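Local coordinates for protein dicer Related Helicase (PDB 6M6S) that binds 5'-triphosphorylated double-stranded RNA through this zinc-containing C-terminal domain and probably hydrolyses ATP as an RNA helicase in RNA interference, at residues 25-30 with 119-124. Numbering follows the deposited sequence.
Sequences IYIKKV and FYISEA
Lys29 meets 119-124 with both its backbone and its side chain. Its N donates a nearly straight hydrogen bond to Ser122 O (2.8 Å), and its O accepts from Ala124 N (2.9 Å), so two bonds on one residue join the short, weakly bonded strand at about 122-123 to 27-30 in the parallel sense. The side chain then crosses Ile121 at about a right angle: CB lies 3.9 Å from Ser122 O, CG rests 3.6 Å from Ile121 CG2, and the bend at chi3 (-81°) puts CE beside both Ile121 O and Glu123 CG. NZ ends in a salt bridge with Glu115 of helix 111-117, while Lys29 NZ and Glu123 OE2, 4.6 Å apart, are a looser pair of opposite charges. A lysine suits this place because its CG packs on Ile121 CG2 while its ammonium reaches Glu115; an alanine here would probably leave Glu115 without its salt-bridge mate and Ile121 CG2 less covered. Branched Ile121 fills the buried side, lying alongside Ile27 with their CG2 atoms 4.0 Å apart, both touching Trp111. Where the strands diverge, water 1 bridges Ile27 O and Ser122 N. Small Ala124 lets Val30 CG2 approach its CB to 3.7 Å, next to Phe129. This parallel pairing adds 122-123 to the 27-30/33-36 hairpin, completing a small mixed sheet in the RIG-I-like C-terminal domain, close to the bound RNA.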
loop_
_atom_site.group_PDB
_atom_site.type_symbol
_atom_site.label_atom_id
_atom_site.label_comp_id
_atom_site.label_asym_id
_atom_site.label_seq_id
_atom_site.Cartn_x
_atom_site.Cartn_y
_atom_site.Cartn_z
ATOM N N ILE B 25 11.727 12.112 -9.906
ATOM C CA ILE B 25 12.865 12.963 -9.622
ATOM C C ILE B 25 12.397 14.347 -9.102
ATOM O O ILE B 25 13.225 15.105 -8.605
ATOM C CB ILE B 25 13.785 13.106 -10.839
ATOM C CG1 ILE B 25 13.054 13.861 -11.970
ATOM C CG2 ILE B 25 14.356 11.724 -11.251
ATOM C CD1 ILE B 25 13.905 14.071 -13.211
ATOM N N TYR B 26 11.106 14.651 -9.217
ATOM C CA TYR B 26 10.614 15.972 -8.775
ATOM C C TYR B 26 10.058 15.964 -7.376
ATOM O O TYR B 26 9.579 16.994 -6.888
ATOM C CB TYR B 26 9.567 16.555 -9.756
ATOM C CG TYR B 26 10.198 16.854 -11.085
ATOM C CD1 TYR B 26 11.037 17.935 -11.228
ATOM C CD2 TYR B 26 10.011 16.001 -12.173
ATOM C CE1 TYR B 26 11.648 18.181 -12.424
ATOM C CE2 TYR B 26 10.626 16.240 -13.374
ATOM C CZ TYR B 26 11.431 17.321 -13.493
ATOM O OH TYR B 26 12.038 17.566 -14.701
ATOM N N ILE B 27 10.036 14.816 -6.701
ATOM C CA ILE B 27 9.497 14.794 -5.363
ATOM C C ILE B 27 10.649 15.057 -4.405
ATOM O O ILE B 27 11.714 14.427 -4.513
ATOM C CB ILE B 27 8.970 13.404 -5.005
ATOM C CG1 ILE B 27 7.871 12.996 -5.994
ATOM C CG2 ILE B 27 8.412 13.358 -3.552
ATOM C CD1 ILE B 27 6.619 13.891 -6.042
ATOM N N LYS B 28 10.468 16.008 -3.490
ATOM C CA LYS B 28 11.548 16.358 -2.544
ATOM C C LYS B 28 10.835 16.610 -1.226
ATOM O O LYS B 28 9.638 17.009 -1.233
ATOM C CB LYS B 28 12.248 17.646 -2.971
ATOM C CG LYS B 28 13.023 17.434 -4.271
ATOM C CD LYS B 28 13.182 18.714 -4.964
ATOM C CE LYS B 28 13.417 18.484 -6.433
ATOM N NZ LYS B 28 14.796 18.054 -6.674
ATOM N N LYS B 29 11.491 16.299 -0.094
ATOM C CA LYS B 29 10.861 16.396 1.214
ATOM C C LYS B 29 11.158 17.700 1.932
ATOM O O LYS B 29 12.312 18.176 1.934
ATOM C CB LYS B 29 11.446 15.327 2.142
ATOM C CG LYS B 29 11.348 13.937 1.650
ATOM C CD LYS B 29 11.986 12.994 2.706
ATOM C CE LYS B 29 13.486 12.910 2.659
ATOM N NZ LYS B 29 13.867 11.703 3.428
ATOM N N VAL B 30 10.149 18.218 2.631
ATOM C CA VAL B 30 10.364 19.294 3.558
ATOM C C VAL B 30 9.840 18.811 4.908
ATOM O O VAL B 30 8.623 18.721 5.102
ATOM C CB VAL B 30 9.619 20.541 3.124
ATOM C CG1 VAL B 30 9.880 21.682 4.134
ATOM C CG2 VAL B 30 10.063 20.920 1.698
ATOM N N PHE B 119 12.613 4.552 -4.872
ATOM C CA PHE B 119 13.593 5.554 -5.282
ATOM C C PHE B 119 14.005 6.502 -4.145
ATOM O O PHE B 119 13.208 6.776 -3.242
ATOM C CB PHE B 119 13.072 6.371 -6.474
ATOM C CG PHE B 119 11.712 7.035 -6.261
ATOM C CD1 PHE B 119 11.593 8.323 -5.723
ATOM C CD2 PHE B 119 10.550 6.409 -6.696
ATOM C CE1 PHE B 119 10.326 8.937 -5.597
ATOM C CE2 PHE B 119 9.296 6.993 -6.552
ATOM C CZ PHE B 119 9.169 8.267 -5.985
ATOM N N TYR B 120 15.254 6.973 -4.195
ATOM C CA TYR B 120 15.725 7.999 -3.274
ATOM C C TYR B 120 14.949 9.318 -3.427
ATOM O O TYR B 120 14.667 9.763 -4.568
ATOM C CB TYR B 120 17.197 8.215 -3.611
ATOM C CG TYR B 120 17.821 9.441 -3.038
ATOM C CD1 TYR B 120 18.190 9.512 -1.711
ATOM C CD2 TYR B 120 18.045 10.518 -3.839
ATOM C CE1 TYR B 120 18.795 10.661 -1.197
ATOM C CE2 TYR B 120 18.636 11.668 -3.342
ATOM C CZ TYR B 120 19.006 11.738 -2.013
ATOM O OH TYR B 120 19.604 12.920 -1.558
ATOM N N ILE B 121 14.610 9.958 -2.302
ATOM C CA ILE B 121 13.949 11.273 -2.305
ATOM C C ILE B 121 14.831 12.196 -1.483
ATOM O O ILE B 121 15.122 11.937 -0.301
ATOM C CB ILE B 121 12.509 11.178 -1.686
ATOM C CG1 ILE B 121 11.691 10.237 -2.561
ATOM C CG2 ILE B 121 11.842 12.579 -1.637
ATOM C CD1 ILE B 121 10.281 9.978 -2.059
ATOM N N SER B 122 15.268 13.293 -2.091
ATOM C CA SER B 122 16.157 14.211 -1.380
ATOM C C SER B 122 15.348 15.200 -0.476
ATOM O O SER B 122 14.127 15.427 -0.681
ATOM C CB SER B 122 17.014 15.000 -2.399
ATOM O OG SER B 122 16.199 15.898 -3.148
ATOM N N GLU B 123 16.012 15.802 0.510
ATOM C CA GLU B 123 15.404 16.954 1.198
ATOM C C GLU B 123 15.539 18.207 0.347
ATOM O O GLU B 123 16.630 18.499 -0.174
ATOM C CB GLU B 123 16.101 17.151 2.552
ATOM C CG GLU B 123 16.021 15.845 3.357
ATOM C CD GLU B 123 16.544 15.931 4.767
ATOM O OE1 GLU B 123 17.412 16.806 5.049
ATOM O OE2 GLU B 123 16.111 15.067 5.587
ATOM N N ALA B 124 14.439 18.951 0.195
ATOM C CA ALA B 124 14.429 20.183 -0.591
ATOM C C ALA B 124 15.443 21.188 -0.122
ATOM O O ALA B 124 15.711 21.292 1.084
ATOM C CB ALA B 124 13.014 20.835 -0.524
HETATM O O HOH W 1 14.342 13.737 -4.907
HETATM O O HOH W 2 16.414 15.407 -5.732
HETATM O O HOH W 3 16.859 12.066 1.705
HETATM O O HOH W 4 13.847 20.699 3.265
#